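Local coordinates for protein bradyzoite pseudokinase 1 (Toxoplasma gondii, PDB 6M7Z) that regulates the membrane ultrastructure of the parasite's vacuole, as a divergent kinase that lacks the glycine-rich loop, at residues Leu21-Leu35 with Gly114-His126. Sequence-based numbering, arbitrary orientation.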
loop_
_atom_site.group_PDB
_atom_site.type_symbol
_atom_site.label_atom_id
_atom_site.label_comp_id
_atom_site.label_asym_id
_atom_site.label_seq_id
_atom_site.Cartn_x
_atom_site.Cartn_y
_atom_site.Cartn_z
ATOM N N LEU A 21 6.620 -21.156 -4.677
ATOM C CA LEU A 21 5.288 -21.168 -5.253
ATOM C C LEU A 21 4.529 -22.422 -4.801
ATOM O O LEU A 21 3.376 -22.327 -4.379
ATOM C CB LEU A 21 5.406 -21.081 -6.779
ATOM C CG LEU A 21 4.118 -21.313 -7.557
ATOM C CD1 LEU A 21 3.109 -20.225 -7.267
ATOM C CD2 LEU A 21 4.423 -21.383 -9.040
ATOM N N LYS A 22 5.209 -23.571 -4.838
ATOM C CA LYS A 22 4.612 -24.867 -4.470
ATOM C C LYS A 22 4.273 -24.924 -2.972
ATOM O O LYS A 22 3.330 -25.575 -2.590
ATOM C CB LYS A 22 5.531 -26.008 -4.911
ATOM C CG LYS A 22 5.476 -26.272 -6.412
ATOM C CD LYS A 22 6.410 -27.341 -6.932
ATOM C CE LYS A 22 5.912 -27.943 -8.233
ATOM N NZ LYS A 22 7.015 -28.331 -9.146
ATOM N N GLU A 23 5.029 -24.207 -2.142
ATOM C CA GLU A 23 4.822 -24.160 -0.686
ATOM C C GLU A 23 3.570 -23.359 -0.292
ATOM O O GLU A 23 3.136 -23.463 0.839
ATOM C CB GLU A 23 6.051 -23.568 0.014
ATOM C CG GLU A 23 7.174 -24.595 0.179
ATOM C CD GLU A 23 8.328 -24.238 1.094
ATOM O OE1 GLU A 23 8.621 -23.042 1.254
ATOM O OE2 GLU A 23 8.930 -25.174 1.637
ATOM N N LEU A 24 3.031 -22.507 -1.174
ATOM C CA LEU A 24 1.835 -21.703 -0.838
ATOM C C LEU A 24 0.630 -22.619 -0.693
ATOM O O LEU A 24 0.442 -23.514 -1.505
ATOM C CB LEU A 24 1.536 -20.676 -1.929
ATOM C CG LEU A 24 2.454 -19.465 -1.987
ATOM C CD1 LEU A 24 2.066 -18.578 -3.162
ATOM C CD2 LEU A 24 2.453 -18.715 -0.655
ATOM N N PRO A 25 -0.244 -22.388 0.311
ATOM C CA PRO A 25 -1.428 -23.226 0.502
ATOM C C PRO A 25 -2.484 -23.070 -0.598
ATOM O O PRO A 25 -2.598 -22.002 -1.198
ATOM C CB PRO A 25 -1.981 -22.763 1.858
ATOM C CG PRO A 25 -1.476 -21.346 2.008
ATOM C CD PRO A 25 -0.125 -21.330 1.324
ATOM N N ASP A 26 -3.235 -24.150 -0.841
ATOM C CA ASP A 26 -4.286 -24.190 -1.833
ATOM C C ASP A 26 -5.478 -23.344 -1.378
ATOM O O ASP A 26 -5.722 -23.155 -0.196
ATOM C CB ASP A 26 -4.785 -25.611 -2.086
ATOM C CG ASP A 26 -3.847 -26.479 -2.906
ATOM O OD1 ASP A 26 -2.840 -25.971 -3.433
ATOM O OD2 ASP A 26 -4.156 -27.671 -3.050
ATOM N N ILE A 27 -6.224 -22.866 -2.375
ATOM C CA ILE A 27 -7.545 -22.335 -2.231
ATOM C C ILE A 27 -8.423 -23.124 -3.206
ATOM O O ILE A 27 -7.930 -23.557 -4.268
ATOM C CB ILE A 27 -7.554 -20.820 -2.512
ATOM C CG1 ILE A 27 -8.938 -20.197 -2.317
ATOM C CG2 ILE A 27 -7.020 -20.504 -3.902
ATOM C CD1 ILE A 27 -8.907 -18.662 -2.377
ATOM N N ASP A 28 -9.693 -23.319 -2.835
ATOM C CA ASP A 28 -10.649 -24.070 -3.641
ATOM C C ASP A 28 -11.399 -23.087 -4.541
ATOM O O ASP A 28 -12.229 -22.298 -4.044
ATOM C CB ASP A 28 -11.604 -24.888 -2.766
ATOM C CG ASP A 28 -12.443 -25.912 -3.517
ATOM O OD1 ASP A 28 -12.410 -25.919 -4.779
ATOM O OD2 ASP A 28 -13.125 -26.697 -2.831
ATOM N N GLU A 29 -11.086 -23.160 -5.848
ATOM C CA GLU A 29 -11.496 -22.172 -6.855
ATOM C C GLU A 29 -12.919 -22.453 -7.356
ATOM O O GLU A 29 -13.577 -21.522 -7.872
ATOM C CB GLU A 29 -10.476 -22.129 -7.992
ATOM C CG GLU A 29 -9.170 -21.479 -7.572
ATOM C CD GLU A 29 -8.064 -21.514 -8.622
ATOM O OE1 GLU A 29 -7.734 -22.617 -9.123
ATOM O OE2 GLU A 29 -7.531 -20.445 -8.940
ATOM N N SER A 30 -13.392 -23.699 -7.193
ATOM C CA SER A 30 -14.781 -24.078 -7.566
ATOM C C SER A 30 -15.803 -23.536 -6.552
ATOM O O SER A 30 -16.982 -23.486 -6.843
ATOM C CB SER A 30 -14.924 -25.570 -7.729
ATOM O OG SER A 30 -14.415 -26.246 -6.592
ATOM N N ARG A 31 -15.336 -23.125 -5.367
ATOM C CA ARG A 31 -16.202 -22.726 -4.242
ATOM C C ARG A 31 -16.121 -21.196 -4.042
ATOM O O ARG A 31 -16.164 -20.645 -2.909
ATOM C CB ARG A 31 -15.736 -23.426 -2.956
ATOM C CG ARG A 31 -15.838 -24.943 -2.955
ATOM C CD ARG A 31 -17.257 -25.496 -3.013
ATOM N NE ARG A 31 -17.212 -26.901 -3.401
ATOM C CZ ARG A 31 -18.029 -27.484 -4.277
ATOM N NH1 ARG A 31 -19.108 -26.854 -4.712
ATOM N NH2 ARG A 31 -17.745 -28.691 -4.735
ATOM N N ASN A 32 -15.922 -20.441 -5.121
ATOM C CA ASN A 32 -15.255 -19.115 -5.079
ATOM C C ASN A 32 -15.707 -18.337 -6.317
ATOM O O ASN A 32 -15.474 -18.751 -7.461
ATOM C CB ASN A 32 -13.748 -19.378 -4.967
ATOM C CG ASN A 32 -12.856 -18.187 -5.208
ATOM O OD1 ASN A 32 -12.974 -17.179 -4.525
ATOM N ND2 ASN A 32 -11.940 -18.325 -6.156
ATOM N N PRO A 33 -16.388 -17.180 -6.146
ATOM C CA PRO A 33 -16.838 -16.383 -7.288
ATOM C C PRO A 33 -15.771 -15.532 -7.998
ATOM O O PRO A 33 -16.092 -14.955 -9.025
ATOM C CB PRO A 33 -17.897 -15.448 -6.688
ATOM C CG PRO A 33 -17.487 -15.298 -5.234
ATOM C CD PRO A 33 -16.813 -16.607 -4.860
ATOM N N ILE A 34 -14.512 -15.559 -7.528
ATOM C CA ILE A 34 -13.462 -14.751 -8.123
ATOM C C ILE A 34 -13.186 -15.226 -9.563
ATOM O O ILE A 34 -13.147 -14.404 -10.464
ATOM C CB ILE A 34 -12.199 -14.751 -7.250
ATOM C CG1 ILE A 34 -12.456 -13.994 -5.941
ATOM C CG2 ILE A 34 -11.014 -14.184 -8.021
ATOM C CD1 ILE A 34 -11.340 -14.100 -4.894
ATOM N N LEU A 35 -12.983 -16.536 -9.775
ATOM C CA LEU A 35 -12.776 -17.087 -11.118
ATOM C C LEU A 35 -13.951 -16.725 -12.034
ATOM O O LEU A 35 -13.740 -16.364 -13.189
ATOM C CB LEU A 35 -12.634 -18.612 -11.061
ATOM C CG LEU A 35 -11.229 -19.201 -11.137
ATOM C CD1 LEU A 35 -11.316 -20.705 -11.349
ATOM C CD2 LEU A 35 -10.396 -18.596 -12.253
ATOM N N GLY A 114 -4.050 -13.209 4.003
ATOM C CA GLY A 114 -3.716 -14.558 3.547
ATOM C C GLY A 114 -3.260 -14.589 2.102
ATOM O O GLY A 114 -3.746 -13.811 1.276
ATOM N N GLU A 115 -2.334 -15.508 1.811
ATOM C CA GLU A 115 -1.791 -15.723 0.465
ATOM C C GLU A 115 -2.061 -17.175 0.065
ATOM O O GLU A 115 -1.827 -18.073 0.840
ATOM C CB GLU A 115 -0.290 -15.422 0.423
ATOM C CG GLU A 115 0.111 -14.161 1.180
ATOM C CD GLU A 115 0.139 -14.259 2.706
ATOM O OE1 GLU A 115 0.335 -15.385 3.242
ATOM O OE2 GLU A 115 -0.014 -13.217 3.366
ATOM N N TYR A 116 -2.550 -17.382 -1.161
ATOM C CA TYR A 116 -2.926 -18.707 -1.643
ATOM C C TYR A 116 -2.509 -18.881 -3.107
ATOM O O TYR A 116 -2.202 -17.936 -3.794
ATOM C CB TYR A 116 -4.426 -18.943 -1.465
ATOM C CG TYR A 116 -4.888 -18.810 -0.040
ATOM C CD1 TYR A 116 -5.204 -17.569 0.486
ATOM C CD2 TYR A 116 -4.943 -19.915 0.806
ATOM C CE1 TYR A 116 -5.600 -17.419 1.804
ATOM C CE2 TYR A 116 -5.376 -19.790 2.119
ATOM C CZ TYR A 116 -5.700 -18.537 2.624
ATOM O OH TYR A 116 -6.112 -18.411 3.922
ATOM N N ARG A 117 -2.494 -20.138 -3.541
ATOM C CA ARG A 117 -2.221 -20.553 -4.891
ATOM C C ARG A 117 -3.402 -21.411 -5.344
ATOM O O ARG A 117 -3.850 -22.268 -4.617
ATOM C CB ARG A 117 -0.909 -21.336 -4.937
ATOM C CG ARG A 117 -0.725 -22.177 -6.187
ATOM C CD ARG A 117 0.602 -22.893 -6.283
ATOM N NE ARG A 117 0.752 -23.782 -5.146
ATOM C CZ ARG A 117 0.160 -24.966 -5.029
ATOM N NH1 ARG A 117 -0.664 -25.396 -5.966
ATOM N NH2 ARG A 117 0.394 -25.723 -3.974
ATOM N N GLY A 118 -3.940 -21.123 -6.531
ATOM C CA GLY A 118 -4.836 -22.017 -7.234
ATOM C C GLY A 118 -4.079 -22.771 -8.300
ATOM O O GLY A 118 -2.871 -22.819 -8.258
ATOM N N ALA A 119 -4.797 -23.321 -9.277
ATOM C CA ALA A 119 -4.157 -24.029 -10.405
ATOM C C ALA A 119 -3.337 -23.064 -11.279
ATOM O O ALA A 119 -2.262 -23.420 -11.694
ATOM C CB ALA A 119 -5.204 -24.753 -11.211
ATOM N N PHE A 120 -3.852 -21.864 -11.572
ATOM C CA PHE A 120 -3.169 -20.930 -12.524
ATOM C C PHE A 120 -2.994 -19.503 -11.969
ATOM O O PHE A 120 -2.428 -18.669 -12.672
ATOM C CB PHE A 120 -3.940 -20.848 -13.845
ATOM C CG PHE A 120 -4.601 -22.138 -14.254
ATOM C CD1 PHE A 120 -3.846 -23.201 -14.747
ATOM C CD2 PHE A 120 -5.974 -22.295 -14.124
ATOM C CE1 PHE A 120 -4.454 -24.392 -15.124
ATOM C CE2 PHE A 120 -6.582 -23.489 -14.498
ATOM C CZ PHE A 120 -5.823 -24.531 -15.005
ATOM N N LEU A 121 -3.467 -19.234 -10.742
ATOM C CA LEU A 121 -3.412 -17.910 -10.144
ATOM C C LEU A 121 -2.783 -17.980 -8.755
ATOM O O LEU A 121 -2.974 -18.955 -8.060
ATOM C CB LEU A 121 -4.836 -17.354 -10.016
ATOM C CG LEU A 121 -5.621 -17.209 -11.317
ATOM C CD1 LEU A 121 -7.064 -16.850 -11.031
ATOM C CD2 LEU A 121 -4.975 -16.174 -12.242
ATOM N N THR A 122 -2.080 -16.915 -8.349
ATOM C CA THR A 122 -1.815 -16.662 -6.931
ATOM C C THR A 122 -2.769 -15.569 -6.432
ATOM O O THR A 122 -3.219 -14.727 -7.236
ATOM C CB THR A 122 -0.360 -16.249 -6.695
ATOM O OG1 THR A 122 -0.103 -15.015 -7.390
ATOM C CG2 THR A 122 0.620 -17.311 -7.149
ATOM N N TYR A 123 -3.066 -15.592 -5.125
ATOM C CA TYR A 123 -4.016 -14.697 -4.496
ATOM C C TYR A 123 -3.388 -14.058 -3.244
ATOM O O TYR A 123 -2.696 -14.729 -2.482
ATOM C CB TYR A 123 -5.274 -15.429 -4.035
ATOM C CG TYR A 123 -6.072 -16.146 -5.089
ATOM C CD1 TYR A 123 -5.630 -17.337 -5.639
ATOM C CD2 TYR A 123 -7.310 -15.686 -5.470
ATOM C CE1 TYR A 123 -6.370 -18.019 -6.588
ATOM C CE2 TYR A 123 -8.069 -16.350 -6.424
ATOM C CZ TYR A 123 -7.607 -17.533 -6.967
ATOM O OH TYR A 123 -8.349 -18.197 -7.903
ATOM N N ILE A 124 -3.635 -12.763 -3.042
ATOM C CA ILE A 124 -3.410 -12.086 -1.794
ATOM C C ILE A 124 -4.715 -11.391 -1.411
ATOM O O ILE A 124 -5.248 -10.616 -2.192
ATOM C CB ILE A 124 -2.275 -11.042 -1.871
ATOM C CG1 ILE A 124 -0.954 -11.654 -2.310
ATOM C CG2 ILE A 124 -2.129 -10.301 -0.534
ATOM C CD1 ILE A 124 0.179 -10.651 -2.329
ATOM N N PHE A 125 -5.196 -11.652 -0.200
ATOM C CA PHE A 125 -6.386 -11.012 0.293
ATOM C C PHE A 125 -5.971 -9.811 1.160
ATOM O O PHE A 125 -4.970 -9.846 1.882
ATOM C CB PHE A 125 -7.268 -12.044 0.993
ATOM C CG PHE A 125 -7.906 -13.036 0.048
ATOM C CD1 PHE A 125 -7.239 -14.187 -0.337
ATOM C CD2 PHE A 125 -9.161 -12.793 -0.496
ATOM C CE1 PHE A 125 -7.811 -15.072 -1.242
ATOM C CE2 PHE A 125 -9.726 -13.676 -1.404
ATOM C CZ PHE A 125 -9.056 -14.824 -1.773
ATOM N N HIS A 126 -6.734 -8.725 1.031
ATOM C CA HIS A 126 -6.569 -7.506 1.797
ATOM C C HIS A 126 -7.915 -7.098 2.370
ATOM O O HIS A 126 -8.950 -7.451 1.821
ATOM C CB HIS A 126 -6.044 -6.358 0.923
ATOM C CG HIS A 126 -4.682 -6.580 0.376
ATOM N ND1 HIS A 126 -3.581 -6.685 1.183
ATOM C CD2 HIS A 126 -4.249 -6.696 -0.896
ATOM C CE1 HIS A 126 -2.510 -6.875 0.427
ATOM N NE2 HIS A 126 -2.899 -6.904 -0.855
HETATM O O HOH W 1 -6.223 -21.075 -11.103
#
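Arg117 turns both its backbone N and its O to the linker around Asp26: its N donates to Pro25 O (3.0 Å, N-H...O 161°), and its O accepts a weak bond from Ile27 N. Through this single parallel bridge (Pro25 beside Tyr116, Ile27 beside Gly118) the linker lies along edge strand 114-117 of the four-stranded antiparallel sheet of the kinase N-lobe. The Arg117 side chain leaves with CG anti to the backbone N (chi1 162°) and bends at chi3, which carries the guanidinium to the end of helix 14-23. There Arg117 NH2 donates to Lys22 O (3.2 Å) and weakly to Leu24 O, while NE reaches Leu21 O, also weakly. Asp26 OD1 lies 3.3 Å from Arg117 NH2 but well out of the guanidinium plane, making this salt bridge purely electrostatic. Beyond the bridge, Glu29 spends its carboxylate on three donors. Tyr123 OH donates to the anti lone pair of Glu29 OE2 (2.6 Å), a water also donates to OE2, and Ala119 N meets Glu29 OE1 from above the carboxylate plane (3.0 Å). The Ile27 side chain packs on two rings of strand 121-127, CG2 3.7 Å from Tyr123 CE1 and CD1 at the edge of the Phe125 ring; Ile34 CD1 also touches that ring. The linker is thus held to the strand by Arg117, which gathers carbonyls at and just past the helix end, and to the 118-120 turn by Glu29, whose O-H donors at OE2 would probably favour its ionised form.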